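Local coordinates for parvulin 42 (Trypanosoma brucei brucei, PDB 6GMP), which probably catalyses the cis-trans isomerisation of peptide bonds preceding proline, the chain here being its C-terminal parvulin-type PPIase domain, at residues F8-V13 / G114-Y119. Numbering follows the deposited sequence.
Sequences FYHVLV and GVHLIY
H10 and H116 meet ND1 to ND1 across the two central, antiparallel strands of the parvulin sheet, in a 2.9 Å hydrogen bond that either nitrogen could donate. The rings touch rim to rim, planes 33° apart, each nitrogen at the other's edge; CG of H10 lies between its backbone N and carbonyl carbon (chi1 80°). Histidine suits both places, since an imidazole nitrogen can serve as donor or acceptor; the pair, with C72 touching H10, is consistent with the dual-histidine motif of parvulin active sites. H116 has further support: its NE2 is hydrogen-bonded to T111 OG1, and L12 CD1 sits over the ring centre, 3.6 Å from the centroid, a CH-pi contact that a branched leucine alongside can make. Farther along, F8 CD1 packs on I118 CG2 at 3.7 Å, apolar groups suited to the buried side under A97. On the reverse face V11 and L117, equally apolar, oppose their CB atoms, and Y9 CB meets the edge of the Y119 ring. Paired backbone hydrogen bonds at Y9–Y119, V11–L117 and V13–V115 join the strands; at G114 (phi 139°) a CB would jam against the preceding carbonyl oxygen. Helix 91-97 covers the histidine face, helix 37-49 V13 and V115, helix 59-69 Y9 and V11, while strands 80-84 and 109-111 flank the pair.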
loop_
_atom_site.group_PDB
_atom_site.type_symbol
_atom_site.label_atom_id
_atom_site.label_comp_id
_atom_site.label_asym_id
_atom_site.label_seq_id
_atom_site.Cartn_x
_atom_site.Cartn_y
_atom_site.Cartn_z
ATOM N N PHE A 8 -7.681 0.948 -7.912
ATOM C CA PHE A 8 -6.430 0.708 -7.212
ATOM C C PHE A 8 -6.572 -0.303 -6.089
ATOM O O PHE A 8 -7.655 -0.466 -5.518
ATOM C CB PHE A 8 -5.882 2.010 -6.625
ATOM C CG PHE A 8 -5.606 3.066 -7.648
ATOM C CD1 PHE A 8 -4.465 3.025 -8.434
ATOM C CD2 PHE A 8 -6.490 4.118 -7.803
ATOM C CE1 PHE A 8 -4.215 4.022 -9.363
ATOM C CE2 PHE A 8 -6.253 5.115 -8.732
ATOM C CZ PHE A 8 -5.114 5.067 -9.518
ATOM N N TYR A 9 -5.455 -0.968 -5.798
ATOM C CA TYR A 9 -5.246 -1.686 -4.546
ATOM C C TYR A 9 -4.043 -1.046 -3.865
ATOM O O TYR A 9 -3.252 -0.365 -4.514
ATOM C CB TYR A 9 -4.898 -3.157 -4.790
ATOM C CG TYR A 9 -6.049 -4.081 -5.089
ATOM C CD1 TYR A 9 -6.894 -3.858 -6.166
ATOM C CD2 TYR A 9 -6.278 -5.202 -4.292
ATOM C CE1 TYR A 9 -7.938 -4.720 -6.437
ATOM C CE2 TYR A 9 -7.321 -6.063 -4.555
ATOM C CZ TYR A 9 -8.148 -5.819 -5.626
ATOM O OH TYR A 9 -9.184 -6.685 -5.882
ATOM N N HIS A 10 -3.880 -1.270 -2.566
ATOM C CA HIS A 10 -2.626 -0.858 -1.932
ATOM C C HIS A 10 -2.184 -1.794 -0.817
ATOM O O HIS A 10 -2.970 -2.589 -0.296
ATOM C CB HIS A 10 -2.647 0.618 -1.477
ATOM C CG HIS A 10 -3.346 0.876 -0.176
ATOM N ND1 HIS A 10 -3.094 1.999 0.578
ATOM C CD2 HIS A 10 -4.290 0.177 0.498
ATOM C CE1 HIS A 10 -3.845 1.983 1.663
ATOM N NE2 HIS A 10 -4.581 0.890 1.641
ATOM N N VAL A 11 -0.890 -1.717 -0.528
ATOM C CA VAL A 11 -0.298 -2.242 0.689
ATOM C C VAL A 11 0.045 -1.036 1.545
ATOM O O VAL A 11 0.624 -0.063 1.041
ATOM C CB VAL A 11 1.028 -2.971 0.399
ATOM C CG1 VAL A 11 1.746 -3.351 1.696
ATOM C CG2 VAL A 11 0.797 -4.205 -0.430
ATOM N N LEU A 12 -0.282 -1.106 2.833
ATOM C CA LEU A 12 0.054 -0.040 3.779
ATOM C C LEU A 12 0.955 -0.577 4.883
ATOM O O LEU A 12 0.610 -1.539 5.557
ATOM C CB LEU A 12 -1.209 0.560 4.405
ATOM C CG LEU A 12 -0.975 1.739 5.347
ATOM C CD1 LEU A 12 -0.449 2.961 4.621
ATOM C CD2 LEU A 12 -2.261 2.102 6.076
ATOM N N VAL A 13 2.104 0.067 5.044
ATOM C CA VAL A 13 3.033 -0.226 6.121
ATOM C C VAL A 13 3.007 0.979 7.051
ATOM O O VAL A 13 3.389 2.080 6.667
ATOM C CB VAL A 13 4.454 -0.477 5.571
ATOM C CG1 VAL A 13 5.434 -0.738 6.698
ATOM C CG2 VAL A 13 4.439 -1.657 4.606
ATOM N N GLY A 114 0.776 6.202 6.583
ATOM C CA GLY A 114 1.918 5.304 6.545
ATOM C C GLY A 114 2.568 5.300 5.176
ATOM O O GLY A 114 2.456 6.269 4.418
ATOM N N VAL A 115 3.250 4.208 4.868
ATOM C CA VAL A 115 3.950 4.076 3.608
ATOM C C VAL A 115 3.190 3.094 2.722
ATOM O O VAL A 115 2.942 1.952 3.121
ATOM C CB VAL A 115 5.400 3.601 3.838
ATOM C CG1 VAL A 115 6.158 3.533 2.521
ATOM C CG2 VAL A 115 6.107 4.535 4.822
ATOM N N HIS A 116 2.809 3.554 1.534
ATOM C CA HIS A 116 1.997 2.766 0.608
ATOM C C HIS A 116 2.788 2.196 -0.559
ATOM O O HIS A 116 3.716 2.830 -1.052
ATOM C CB HIS A 116 0.904 3.630 -0.030
ATOM C CG HIS A 116 0.082 4.425 0.931
ATOM N ND1 HIS A 116 -1.260 4.191 1.122
ATOM C CD2 HIS A 116 0.383 5.509 1.685
ATOM C CE1 HIS A 116 -1.742 5.067 1.984
ATOM N NE2 HIS A 116 -0.767 5.887 2.335
ATOM N N LEU A 117 2.367 1.022 -1.023
ATOM C CA LEU A 117 2.658 0.587 -2.385
ATOM C C LEU A 117 1.309 0.586 -3.062
ATOM O O LEU A 117 0.380 -0.030 -2.556
ATOM C CB LEU A 117 3.233 -0.829 -2.411
ATOM C CG LEU A 117 4.555 -1.051 -1.668
ATOM C CD1 LEU A 117 4.984 -2.516 -1.779
ATOM C CD2 LEU A 117 5.662 -0.161 -2.148
ATOM N N ILE A 118 1.201 1.282 -4.189
ATOM C CA ILE A 118 -0.063 1.414 -4.903
ATOM C C ILE A 118 -0.016 0.616 -6.195
ATOM O O ILE A 118 0.961 0.680 -6.926
ATOM C CB ILE A 118 -0.389 2.897 -5.213
ATOM C CG1 ILE A 118 -0.389 3.701 -3.916
ATOM C CG2 ILE A 118 -1.742 3.009 -5.888
ATOM C CD1 ILE A 118 -0.456 5.175 -4.107
ATOM N N TYR A 119 -1.088 -0.128 -6.455
ATOM C CA TYR A 119 -1.206 -0.963 -7.636
ATOM C C TYR A 119 -2.409 -0.524 -8.462
ATOM O O TYR A 119 -3.514 -0.381 -7.939
ATOM C CB TYR A 119 -1.371 -2.424 -7.212
ATOM C CG TYR A 119 -1.643 -3.395 -8.333
ATOM C CD1 TYR A 119 -0.692 -3.658 -9.311
ATOM C CD2 TYR A 119 -2.842 -4.095 -8.389
ATOM C CE1 TYR A 119 -0.935 -4.562 -10.317
ATOM C CE2 TYR A 119 -3.094 -5.004 -9.391
ATOM C CZ TYR A 119 -2.135 -5.241 -10.357
ATOM O OH TYR A 119 -2.387 -6.148 -11.355
#